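Local coordinates for electron transfer flavoprotein, beta subunit (Thermotoga maritima, PDB 7KOE) that probably carries electrons through a bound flavin as the beta subunit of an electron transfer flavoprotein, holding flavin-adenine dinucleotide in a nucleotide-binding domain, at residues N46-R51 with T131-V136; A157-I162 with L193-E198; V16-V21 with V69-P74. All blocks are in the same frame, centred on the assembly; numbering follows the deposited sequence.

Contact 1: N46-R51 with T131-V136; sequences NPDDER and TGKQAV. With FAD (flavin-adenine dinucleotide), chain I.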
loop_
_atom_site.group_PDB
_atom_site.type_symbol
_atom_site.label_atom_id
_atom_site.label_comp_id
_atom_site.label_asym_id
_atom_site.label_seq_id
_atom_site.Cartn_x
_atom_site.Cartn_y
_atom_site.Cartn_z
ATOM N N ASN A 46 13.492 33.138 -18.268
ATOM C CA ASN A 46 13.495 32.642 -19.630
ATOM C C ASN A 46 14.780 33.089 -20.320
ATOM O O ASN A 46 15.132 34.274 -20.246
ATOM C CB ASN A 46 12.274 33.177 -20.362
ATOM C CG ASN A 46 12.162 32.662 -21.760
ATOM O OD1 ASN A 46 12.322 31.476 -22.007
ATOM N ND2 ASN A 46 11.881 33.555 -22.697
ATOM N N PRO A 47 15.528 32.177 -20.948
ATOM C CA PRO A 47 16.815 32.562 -21.548
ATOM C C PRO A 47 16.698 33.508 -22.727
ATOM O O PRO A 47 17.681 34.184 -23.047
ATOM C CB PRO A 47 17.415 31.218 -21.976
ATOM C CG PRO A 47 16.744 30.220 -21.119
ATOM C CD PRO A 47 15.356 30.719 -20.919
ATOM N N ASP A 48 15.541 33.580 -23.388
ATOM C CA ASP A 48 15.311 34.648 -24.353
ATOM C C ASP A 48 15.150 36.002 -23.680
ATOM O O ASP A 48 15.347 37.029 -24.333
ATOM C CB ASP A 48 14.073 34.351 -25.198
ATOM C CG ASP A 48 14.303 33.265 -26.234
ATOM O OD1 ASP A 48 15.431 33.161 -26.753
ATOM O OD2 ASP A 48 13.354 32.514 -26.532
ATOM N N ASP A 49 14.791 36.026 -22.396
ATOM C CA ASP A 49 14.601 37.272 -21.668
ATOM C C ASP A 49 15.847 37.753 -20.953
ATOM O O ASP A 49 15.899 38.923 -20.570
ATOM C CB ASP A 49 13.472 37.135 -20.648
ATOM C CG ASP A 49 12.121 37.147 -21.293
ATOM O OD1 ASP A 49 11.631 38.252 -21.588
ATOM O OD2 ASP A 49 11.548 36.072 -21.525
ATOM N N GLU A 50 16.843 36.890 -20.755
ATOM C CA GLU A 50 18.122 37.373 -20.254
ATOM C C GLU A 50 18.826 38.238 -21.288
ATOM O O GLU A 50 19.582 39.143 -20.926
ATOM C CB GLU A 50 19.007 36.200 -19.844
ATOM C CG GLU A 50 18.580 35.524 -18.559
ATOM C CD GLU A 50 19.203 34.153 -18.383
ATOM O OE1 GLU A 50 20.262 33.894 -18.996
ATOM O OE2 GLU A 50 18.635 33.329 -17.636
ATOM N N ARG A 51 18.581 37.981 -22.574
ATOM C CA ARG A 51 19.088 38.864 -23.615
ATOM C C ARG A 51 18.302 40.163 -23.663
ATOM O O ARG A 51 18.848 41.204 -24.038
ATOM C CB ARG A 51 19.038 38.167 -24.970
ATOM C CG ARG A 51 19.367 36.691 -24.925
ATOM C CD ARG A 51 20.811 36.471 -24.558
ATOM N NE ARG A 51 21.319 35.179 -25.001
ATOM C CZ ARG A 51 21.177 34.048 -24.323
ATOM N NH1 ARG A 51 20.535 34.039 -23.166
ATOM N NH2 ARG A 51 21.676 32.921 -24.805
ATOM N N THR A 131 10.414 42.052 -24.827
ATOM C CA THR A 131 10.078 40.696 -24.435
ATOM C C THR A 131 11.096 39.747 -25.042
ATOM O O THR A 131 11.994 40.151 -25.780
ATOM C CB THR A 131 8.659 40.305 -24.872
ATOM O OG1 THR A 131 8.632 40.089 -26.286
ATOM C CG2 THR A 131 7.660 41.385 -24.515
ATOM N N GLY A 132 10.962 38.485 -24.717
ATOM C CA GLY A 132 11.775 37.473 -25.349
ATOM C C GLY A 132 11.072 36.872 -26.536
ATOM O O GLY A 132 9.885 37.094 -26.752
ATOM N N LYS A 133 11.833 36.109 -27.317
ATOM C CA LYS A 133 11.273 35.484 -28.507
ATOM C C LYS A 133 10.272 34.402 -28.130
ATOM O O LYS A 133 9.212 34.275 -28.752
ATOM C CB LYS A 133 12.396 34.920 -29.375
ATOM C CG LYS A 133 11.939 34.358 -30.695
ATOM C CD LYS A 133 12.145 32.858 -30.755
ATOM C CE LYS A 133 11.550 32.281 -32.021
ATOM N NZ LYS A 133 11.738 30.809 -32.119
ATOM N N GLN A 134 10.576 33.640 -27.088
ATOM C CA GLN A 134 9.721 32.561 -26.635
ATOM C C GLN A 134 9.994 32.304 -25.166
ATOM O O GLN A 134 11.129 32.424 -24.706
ATOM C CB GLN A 134 9.977 31.272 -27.415
ATOM C CG GLN A 134 9.064 31.011 -28.578
ATOM C CD GLN A 134 9.404 29.713 -29.259
ATOM O OE1 GLN A 134 10.256 28.966 -28.789
ATOM N NE2 GLN A 134 8.747 29.438 -30.375
ATOM N N ALA A 135 8.953 31.929 -24.437
ATOM C CA ALA A 135 9.167 31.173 -23.217
ATOM C C ALA A 135 9.506 29.743 -23.600
ATOM O O ALA A 135 9.375 29.352 -24.758
ATOM C CB ALA A 135 7.932 31.205 -22.328
ATOM N N VAL A 136 9.955 28.952 -22.633
ATOM C CA VAL A 136 10.270 27.577 -22.991
ATOM C C VAL A 136 9.180 26.618 -22.525
ATOM O O VAL A 136 8.935 25.602 -23.187
ATOM C CB VAL A 136 11.648 27.160 -22.454
ATOM C CG1 VAL A 136 12.133 25.926 -23.185
ATOM C CG2 VAL A 136 12.642 28.276 -22.617
HETATM P PA FAD I . 5.668 33.567 -24.734
HETATM O O1A FAD I . 6.260 32.832 -25.886
HETATM O O2A FAD I . 4.450 34.393 -24.962
HETATM O O5B FAD I . 6.790 34.475 -24.049
HETATM C C5B FAD I . 7.302 35.593 -24.807
HETATM C C4B FAD I . 7.791 36.657 -23.858
HETATM O O4B FAD I . 6.653 37.325 -23.259
HETATM C C3B FAD I . 8.608 36.178 -22.656
HETATM O O3B FAD I . 9.977 35.993 -22.988
HETATM C C2B FAD I . 8.422 37.359 -21.703
HETATM O O2B FAD I . 9.246 38.455 -22.032
HETATM C C1B FAD I . 6.950 37.685 -21.928
HETATM N N9A FAD I . 6.075 36.935 -21.046
HETATM C C8A FAD I . 5.590 35.671 -21.226
HETATM N N7A FAD I . 4.832 35.274 -20.232
HETATM C C5A FAD I . 4.828 36.343 -19.347
HETATM C C6A FAD I . 4.213 36.546 -18.099
HETATM N N6A FAD I . 3.449 35.642 -17.494
HETATM N N1A FAD I . 4.429 37.734 -17.486
HETATM C C2A FAD I . 5.202 38.639 -18.097
HETATM N N3A FAD I . 5.827 38.559 -19.266
HETATM C C4A FAD I . 5.596 37.371 -19.844
HETATM N N1 FAD I . -1.171 29.806 -24.053
HETATM C C2 FAD I . -1.610 30.150 -25.281
HETATM O O2 FAD I . -2.011 31.289 -25.512
HETATM N N3 FAD I . -1.627 29.270 -26.310
HETATM C C4 FAD I . -1.200 27.975 -26.164
HETATM O O4 FAD I . -1.231 27.215 -27.118
HETATM C C4X FAD I . -0.738 27.575 -24.902
HETATM N N5 FAD I . -0.330 26.343 -24.748
HETATM C C5X FAD I . 0.112 25.979 -23.504
HETATM C C6 FAD I . 0.551 24.657 -23.316
HETATM C C7 FAD I . 1.005 24.220 -22.097
HETATM C C7M FAD I . 1.467 22.796 -21.929
HETATM C C8 FAD I . 1.036 25.119 -21.005
HETATM C C8M FAD I . 1.533 24.663 -19.658
HETATM C C9 FAD I . 0.611 26.418 -21.177
HETATM C C9A FAD I . 0.142 26.874 -22.419
HETATM N N10 FAD I . -0.297 28.177 -22.626
HETATM C C10 FAD I . -0.753 28.573 -23.867
HETATM C "C1'" FAD I . -0.278 29.142 -21.513
HETATM C "C2'" FAD I . 0.595 30.345 -21.812
HETATM O "O2'" FAD I . 1.963 29.994 -21.673
HETATM C "C3'" FAD I . 0.289 31.503 -20.862
HETATM O "O3'" FAD I . -0.908 32.140 -21.285
HETATM C "C4'" FAD I . 1.418 32.533 -20.772
HETATM O "O4'" FAD I . 0.908 33.786 -20.312
HETATM C "C5'" FAD I . 2.116 32.740 -22.094
HETATM O "O5'" FAD I . 3.449 32.170 -22.032
HETATM P P FAD I . 4.090 31.550 -23.360
HETATM O O1P FAD I . 4.546 30.158 -23.083
HETATM O O2P FAD I . 3.120 31.769 -24.470
HETATM O O3P FAD I . 5.350 32.508 -23.580
#
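Two backbone amides and a carboxylate meet the adenosine end of FAD. Gly132 N donates to the 2'-hydroxyl of the FAD ribose, O2B, at 3.2 Å in a fairly straight bond (153°), and the amide of Ala135 reaches the adenosine-side phosphate, N to FAD O1A 3.2 Å, straighter still at 164°. From the other segment the Asp49 carboxylate faces the ribose, OD1 toward O2B.

Asn46 stands behind this first shell. With CG anti to the backbone N, its amide lies between helix start and loop: ND2 makes its two main bonds to Asp49 OD2 at 2.8 Å and to Gln134 O at 2.4 Å, the latter almost within its own amide plane, while OD1 rests 3.3 Å from Val136 CG2. A weak, shared contact of ND2 with FAD O3B is less surely placed. An alanine here would remove the whole amide and would probably loosen both the orientation of the Asp49 carboxylate and the turn after Gly132. Asp48 steadies the same turn through a weak bond from Gln134 N to its OD2, at 3.0 Å. Gly132 itself lies close against Asp48 and the ribose.

Further out, Lys133 NZ is hydrogen-bonded to Tyr211 OH of the partner electron transfer flavoprotein chain. The whole forms the ribose and phosphate part of a nucleotide pocket, where a strand's C-terminal end meets a helix start in a Rossmann-like domain of the HUP clan.

Contact 2: A157-I162 with L193-E198; sequences AYVVRI and LTITDE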
loop_
_atom_site.group_PDB
_atom_site.type_symbol
_atom_site.label_atom_id
_atom_site.label_comp_id
_atom_site.label_asym_id
_atom_site.label_seq_id
_atom_site.Cartn_x
_atom_site.Cartn_y
_atom_site.Cartn_z
ATOM N N ALA A 157 9.818 42.064 -34.080
ATOM C CA ALA A 157 10.010 40.754 -33.488
ATOM C C ALA A 157 11.250 40.091 -34.062
ATOM O O ALA A 157 11.727 40.457 -35.135
ATOM C CB ALA A 157 8.778 39.876 -33.711
ATOM N N TYR A 158 11.772 39.113 -33.308
ATOM C CA TYR A 158 12.952 38.313 -33.666
ATOM C C TYR A 158 14.183 39.183 -33.914
ATOM O O TYR A 158 14.862 39.058 -34.932
ATOM C CB TYR A 158 12.670 37.407 -34.866
ATOM C CG TYR A 158 11.350 36.696 -34.778
ATOM C CD1 TYR A 158 11.202 35.578 -33.979
ATOM C CD2 TYR A 158 10.252 37.142 -35.492
ATOM C CE1 TYR A 158 9.997 34.925 -33.888
ATOM C CE2 TYR A 158 9.041 36.502 -35.402
ATOM C CZ TYR A 158 8.920 35.390 -34.602
ATOM O OH TYR A 158 7.716 34.736 -34.510
ATOM N N VAL A 159 14.476 40.056 -32.961
ATOM C CA VAL A 159 15.571 41.007 -33.101
ATOM C C VAL A 159 16.899 40.288 -32.918
ATOM O O VAL A 159 17.107 39.586 -31.924
ATOM C CB VAL A 159 15.420 42.147 -32.091
ATOM C CG1 VAL A 159 16.477 43.187 -32.313
ATOM C CG2 VAL A 159 14.058 42.742 -32.211
ATOM N N VAL A 160 17.798 40.456 -33.887
ATOM C CA VAL A 160 19.138 39.905 -33.801
ATOM C C VAL A 160 20.192 40.986 -33.575
ATOM O O VAL A 160 21.187 40.732 -32.886
ATOM C CB VAL A 160 19.458 39.073 -35.061
ATOM C CG1 VAL A 160 20.729 38.259 -34.894
ATOM C CG2 VAL A 160 18.323 38.144 -35.351
ATOM N N ARG A 161 19.996 42.189 -34.102
ATOM C CA ARG A 161 20.938 43.271 -33.873
ATOM C C ARG A 161 20.179 44.550 -33.569
ATOM O O ARG A 161 18.999 44.691 -33.892
ATOM C CB ARG A 161 21.861 43.482 -35.076
ATOM C CG ARG A 161 23.181 42.756 -34.976
ATOM C CD ARG A 161 24.116 43.183 -36.090
ATOM N NE ARG A 161 23.593 42.823 -37.402
ATOM C CZ ARG A 161 23.788 41.646 -37.985
ATOM N NH1 ARG A 161 24.497 40.709 -37.371
ATOM N NH2 ARG A 161 23.274 41.403 -39.182
ATOM N N ILE A 162 20.876 45.480 -32.930
ATOM C CA ILE A 162 20.373 46.819 -32.653
ATOM C C ILE A 162 21.418 47.780 -33.197
ATOM O O ILE A 162 22.577 47.751 -32.762
ATOM C CB ILE A 162 20.137 47.054 -31.155
ATOM C CG1 ILE A 162 19.057 46.118 -30.606
ATOM C CG2 ILE A 162 19.767 48.492 -30.912
ATOM C CD1 ILE A 162 17.650 46.485 -30.995
ATOM N N LEU A 193 9.756 45.432 -28.758
ATOM C CA LEU A 193 10.731 44.516 -29.313
ATOM C C LEU A 193 10.470 43.100 -28.818
ATOM O O LEU A 193 9.661 42.861 -27.922
ATOM C CB LEU A 193 12.146 44.953 -28.954
ATOM C CG LEU A 193 12.663 46.178 -29.698
ATOM C CD1 LEU A 193 14.103 46.459 -29.349
ATOM C CD2 LEU A 193 12.537 45.937 -31.159
ATOM N N THR A 194 11.164 42.151 -29.429
ATOM C CA THR A 194 11.018 40.740 -29.089
ATOM C C THR A 194 12.355 40.091 -29.413
ATOM O O THR A 194 12.691 39.903 -30.584
ATOM C CB THR A 194 9.860 40.112 -29.858
ATOM O OG1 THR A 194 8.622 40.648 -29.377
ATOM C CG2 THR A 194 9.823 38.630 -29.693
ATOM N N ILE A 195 13.122 39.787 -28.377
ATOM C CA ILE A 195 14.558 39.556 -28.484
ATOM C C ILE A 195 14.838 38.063 -28.560
ATOM O O ILE A 195 14.228 37.268 -27.838
ATOM C CB ILE A 195 15.287 40.196 -27.289
ATOM C CG1 ILE A 195 14.755 41.603 -27.026
ATOM C CG2 ILE A 195 16.766 40.244 -27.529
ATOM C CD1 ILE A 195 15.046 42.587 -28.116
ATOM N N THR A 196 15.768 37.682 -29.433
ATOM C CA THR A 196 16.222 36.307 -29.545
ATOM C C THR A 196 17.445 36.067 -28.664
ATOM O O THR A 196 17.885 36.937 -27.914
ATOM C CB THR A 196 16.551 35.971 -30.995
ATOM O OG1 THR A 196 17.564 36.861 -31.469
ATOM C CG2 THR A 196 15.327 36.099 -31.858
ATOM N N ASP A 197 18.008 34.861 -28.767
ATOM C CA ASP A 197 19.243 34.542 -28.061
ATOM C C ASP A 197 20.455 35.197 -28.701
ATOM O O ASP A 197 21.456 35.434 -28.018
ATOM C CB ASP A 197 19.478 33.033 -28.028
ATOM C CG ASP A 197 18.327 32.271 -27.421
ATOM O OD1 ASP A 197 17.576 31.628 -28.184
ATOM O OD2 ASP A 197 18.177 32.297 -26.182
ATOM N N GLU A 198 20.395 35.487 -29.996
ATOM C CA GLU A 198 21.571 35.898 -30.744
ATOM C C GLU A 198 21.844 37.390 -30.664
ATOM O O GLU A 198 22.755 37.867 -31.347
ATOM C CB GLU A 198 21.443 35.486 -32.213
ATOM C CG GLU A 198 21.438 33.986 -32.458
ATOM C CD GLU A 198 20.044 33.393 -32.443
ATOM O OE1 GLU A 198 19.069 34.168 -32.369
ATOM O OE2 GLU A 198 19.920 32.152 -32.502
#
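Here a strand that turns a corner is pinned to the main sheet by a single parallel beta bridge, Val159 with Ile195. The corner is at Tyr158, whose positive phi and psi place it in the left-handed helical region. Beyond it, strand 159-162 swings away from strand 193-195: the segment axes come within 6.5 Å and diverge at 107°, so few residues share the sheet pairing.

The dense side is apolar and centres on Val159. The Val159 and Leu193 side chains cross at about a right angle, CG2 to CD2 3.7 Å, with Val159 CG2 held beside its backbone N, while Val159 CB meets the tip of Ile195, CD1, at 4.0 Å. Farther along, Ile162 and Leu193 reach toward each other tip to tip, CD1 to CD1 3.9 Å. Leu55 of helix 47-63 and Ile174 of strand 171-177 close over this cluster.

Apart from that cluster, between Leu193 and Ile195, Thr194 sets its CB against Ala157, and its hydroxyl is hydrogen-bonded to that of Thr131 on the adjacent strand 128-132.

The other side is looser, with Glu198 partly exposed. Val160 crosses Glu198 obliquely, its CG1 3.9 Å from Glu198 CB, and the Glu198 carboxylate has Glu210 of the partner electron transfer flavoprotein chain, a like charge, close by. Gln206 of that same chain packs on Val160.

Between the two sides runs the backbone of the bridge. Val159 N donates to Thr194 O at 3.0 Å, nearly straight at 172° and in the carbonyl plane. Its own carbonyl is gripped twice by Thr196: weakly by the backbone N at 3.4 Å, and by the hydroxyl OG1, 2.8 Å from Val159 O and 39° above the carbonyl plane.

Contact 3: V16-V21 with V69-P74; sequences VCIKQV and VITMGP. With FAD (flavin-adenine dinucleotide), chain I.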
loop_
_atom_site.group_PDB
_atom_site.type_symbol
_atom_site.label_atom_id
_atom_site.label_comp_id
_atom_site.label_asym_id
_atom_site.label_seq_id
_atom_site.Cartn_x
_atom_site.Cartn_y
_atom_site.Cartn_z
ATOM N N VAL A 16 10.566 45.628 -19.389
ATOM C CA VAL A 16 10.992 44.313 -19.838
ATOM C C VAL A 16 10.058 43.286 -19.223
ATOM O O VAL A 16 10.128 43.013 -18.024
ATOM C CB VAL A 16 12.448 44.026 -19.465
ATOM C CG1 VAL A 16 12.917 42.766 -20.140
ATOM C CG2 VAL A 16 13.301 45.176 -19.858
ATOM N N CYS A 17 9.179 42.710 -20.029
ATOM C CA CYS A 17 8.328 41.630 -19.553
ATOM C C CYS A 17 9.138 40.344 -19.566
ATOM O O CYS A 17 9.487 39.843 -20.635
ATOM C CB CYS A 17 7.081 41.508 -20.421
ATOM S SG CYS A 17 6.288 43.080 -20.790
ATOM N N ILE A 18 9.457 39.816 -18.387
ATOM C CA ILE A 18 10.172 38.555 -18.268
ATOM C C ILE A 18 9.243 37.519 -17.656
ATOM O O ILE A 18 8.260 37.841 -16.986
ATOM C CB ILE A 18 11.472 38.677 -17.445
ATOM C CG1 ILE A 18 11.167 38.842 -15.959
ATOM C CG2 ILE A 18 12.308 39.829 -17.934
ATOM C CD1 ILE A 18 12.358 38.667 -15.075
ATOM N N LYS A 19 9.554 36.253 -17.906
ATOM C CA LYS A 19 8.742 35.150 -17.421
ATOM C C LYS A 19 9.622 34.155 -16.690
ATOM O O LYS A 19 10.682 33.773 -17.194
ATOM C CB LYS A 19 8.012 34.455 -18.567
ATOM C CG LYS A 19 6.925 33.512 -18.109
ATOM C CD LYS A 19 6.580 32.519 -19.181
ATOM C CE LYS A 19 5.630 31.466 -18.674
ATOM N NZ LYS A 19 5.558 30.328 -19.618
ATOM N N GLN A 20 9.182 33.734 -15.511
ATOM C CA GLN A 20 9.886 32.694 -14.780
ATOM C C GLN A 20 9.587 31.343 -15.407
ATOM O O GLN A 20 8.430 30.920 -15.472
ATOM C CB GLN A 20 9.483 32.706 -13.314
ATOM C CG GLN A 20 10.459 31.982 -12.434
ATOM C CD GLN A 20 9.869 31.616 -11.104
ATOM O OE1 GLN A 20 8.682 31.321 -11.002
ATOM N NE2 GLN A 20 10.696 31.630 -10.070
ATOM N N VAL A 21 10.630 30.667 -15.866
ATOM C CA VAL A 21 10.508 29.454 -16.664
ATOM C C VAL A 21 11.291 28.370 -15.933
ATOM O O VAL A 21 12.341 28.674 -15.356
ATOM C CB VAL A 21 11.023 29.707 -18.094
ATOM C CG1 VAL A 21 11.204 28.433 -18.886
ATOM C CG2 VAL A 21 10.089 30.640 -18.824
ATOM N N VAL A 69 10.895 46.114 -14.893
ATOM C CA VAL A 69 10.728 44.723 -15.293
ATOM C C VAL A 69 9.463 44.195 -14.632
ATOM O O VAL A 69 9.221 44.451 -13.450
ATOM C CB VAL A 69 11.985 43.883 -14.971
ATOM C CG1 VAL A 69 12.428 44.041 -13.550
ATOM C CG2 VAL A 69 11.763 42.422 -15.254
ATOM N N ILE A 70 8.621 43.524 -15.411
ATOM C CA ILE A 70 7.295 43.130 -14.959
ATOM C C ILE A 70 7.107 41.640 -15.211
ATOM O O ILE A 70 7.589 41.100 -16.212
ATOM C CB ILE A 70 6.203 43.989 -15.642
ATOM C CG1 ILE A 70 4.807 43.673 -15.109
ATOM C CG2 ILE A 70 6.248 43.870 -17.151
ATOM C CD1 ILE A 70 3.748 44.569 -15.661
ATOM N N THR A 71 6.462 40.962 -14.266
ATOM C CA THR A 71 6.164 39.545 -14.393
ATOM C C THR A 71 4.771 39.280 -13.855
ATOM O O THR A 71 4.451 39.674 -12.732
ATOM C CB THR A 71 7.179 38.683 -13.640
ATOM O OG1 THR A 71 8.499 39.026 -14.063
ATOM C CG2 THR A 71 6.949 37.210 -13.917
ATOM N N MET A 72 3.950 38.627 -14.662
ATOM C CA MET A 72 2.670 38.086 -14.229
ATOM C C MET A 72 2.893 36.599 -14.000
ATOM O O MET A 72 2.985 35.823 -14.953
ATOM C CB MET A 72 1.587 38.343 -15.270
ATOM C CG MET A 72 0.238 37.766 -14.916
ATOM S SD MET A 72 -0.639 37.118 -16.345
ATOM C CE MET A 72 -0.061 35.427 -16.364
ATOM N N GLY A 73 3.006 36.201 -12.739
ATOM C CA GLY A 73 3.288 34.823 -12.430
ATOM C C GLY A 73 2.901 34.419 -11.025
ATOM O O GLY A 73 2.192 35.139 -10.316
ATOM N N PRO A 74 3.369 33.248 -10.599
ATOM C CA PRO A 74 3.085 32.758 -9.245
ATOM C C PRO A 74 3.818 33.581 -8.200
ATOM O O PRO A 74 4.667 34.414 -8.548
ATOM C CB PRO A 74 3.609 31.312 -9.289
ATOM C CG PRO A 74 3.676 30.969 -10.727
ATOM C CD PRO A 74 4.059 32.231 -11.406
HETATM P PA FAD I . 5.668 33.567 -24.734
HETATM O O1A FAD I . 6.260 32.832 -25.886
HETATM O O2A FAD I . 4.450 34.393 -24.962
HETATM O O5B FAD I . 6.790 34.475 -24.049
HETATM C C5B FAD I . 7.302 35.593 -24.807
HETATM C C4B FAD I . 7.791 36.657 -23.858
HETATM O O4B FAD I . 6.653 37.325 -23.259
HETATM C C3B FAD I . 8.608 36.178 -22.656
HETATM O O3B FAD I . 9.977 35.993 -22.988
HETATM C C2B FAD I . 8.422 37.359 -21.703
HETATM O O2B FAD I . 9.246 38.455 -22.032
HETATM C C1B FAD I . 6.950 37.685 -21.928
HETATM N N9A FAD I . 6.075 36.935 -21.046
HETATM C C8A FAD I . 5.590 35.671 -21.226
HETATM N N7A FAD I . 4.832 35.274 -20.232
HETATM C C5A FAD I . 4.828 36.343 -19.347
HETATM C C6A FAD I . 4.213 36.546 -18.099
HETATM N N6A FAD I . 3.449 35.642 -17.494
HETATM N N1A FAD I . 4.429 37.734 -17.486
HETATM C C2A FAD I . 5.202 38.639 -18.097
HETATM N N3A FAD I . 5.827 38.559 -19.266
HETATM C C4A FAD I . 5.596 37.371 -19.844
HETATM N N1 FAD I . -1.171 29.806 -24.053
HETATM C C2 FAD I . -1.610 30.150 -25.281
HETATM O O2 FAD I . -2.011 31.289 -25.512
HETATM N N3 FAD I . -1.627 29.270 -26.310
HETATM C C4 FAD I . -1.200 27.975 -26.164
HETATM O O4 FAD I . -1.231 27.215 -27.118
HETATM C C4X FAD I . -0.738 27.575 -24.902
HETATM N N5 FAD I . -0.330 26.343 -24.748
HETATM C C5X FAD I . 0.112 25.979 -23.504
HETATM C C6 FAD I . 0.551 24.657 -23.316
HETATM C C7 FAD I . 1.005 24.220 -22.097
HETATM C C7M FAD I . 1.467 22.796 -21.929
HETATM C C8 FAD I . 1.036 25.119 -21.005
HETATM C C8M FAD I . 1.533 24.663 -19.658
HETATM C C9 FAD I . 0.611 26.418 -21.177
HETATM C C9A FAD I . 0.142 26.874 -22.419
HETATM N N10 FAD I . -0.297 28.177 -22.626
HETATM C C10 FAD I . -0.753 28.573 -23.867
HETATM C "C1'" FAD I . -0.278 29.142 -21.513
HETATM C "C2'" FAD I . 0.595 30.345 -21.812
HETATM O "O2'" FAD I . 1.963 29.994 -21.673
HETATM C "C3'" FAD I . 0.289 31.503 -20.862
HETATM O "O3'" FAD I . -0.908 32.140 -21.285
HETATM C "C4'" FAD I . 1.418 32.533 -20.772
HETATM O "O4'" FAD I . 0.908 33.786 -20.312
HETATM C "C5'" FAD I . 2.116 32.740 -22.094
HETATM O "O5'" FAD I . 3.449 32.170 -22.032
HETATM P P FAD I . 4.090 31.550 -23.360
HETATM O O1P FAD I . 4.546 30.158 -23.083
HETATM O O2P FAD I . 3.120 31.769 -24.470
HETATM O O3P FAD I . 5.350 32.508 -23.580
#
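The adenine of FAD is read by the strand end in this part of the pocket, where backbone atoms of Met72 match its Watson-Crick edge. The amide N of Met72 donates to N1A at 3.0 Å, close to straight (162°), and its carbonyl O receives the exocyclic amine N6A at 2.6 Å, so one residue meets both a donor and an acceptor of the base. Lys19, extended with CG anti to its backbone N, lays its methylenes along the imidazole part of the adenine, CD 3.4 Å from N7A, and continues to a salt bridge between NZ and Asp137.

The strands presenting these residues, 13-22 and 66-72, are parallel neighbours joined by a beta-alpha-beta crossover through helix 47-63, with short strands inserted ahead of the helix, as befits a Rossmann-like sheet. Ile70 N donates to Val16 O at 3.1 Å, from above the carbonyl plane, whereas Ile18 N meets Ile70 O nearly along its C=O axis. On one face Val69 CG2 lies obliquely against Ile18 CG1, 3.7 Å away, under helices 47-63 and 78-85. On the opposite face Cys17 SG touches Ile70 CG2 at 3.7 Å, below helix 105-119. Past the paired residues the strands part, and Thr71, with OG1 beside its backbone N, sets that hydroxyl 3.2 Å from Ile18 O.

Overall arrangement
Followed from the N terminus, the chain lays down strand 13-22, passes into helix 47-63 and returns along strand 66-72, where contact 3 closes its loop. Contact 1 has already opened by then and closes only at the end of strand 128-132 and the turn that follows, so the two cross, and both touch FAD: contact 3 at the adenine, contact 1 at the ribose and phosphate. Contact 2 follows in series, closing the strand-rich excursion from 157-162 to 193-198. Strand 13-22 lies between 66-72 and 128-132, and 191-195 flanks the latter, so all three contacts reach one sheet. Thr131 O probably bonds to Ile195 N, joining contacts 1 and 2, while contacts 2 and 3 do not touch.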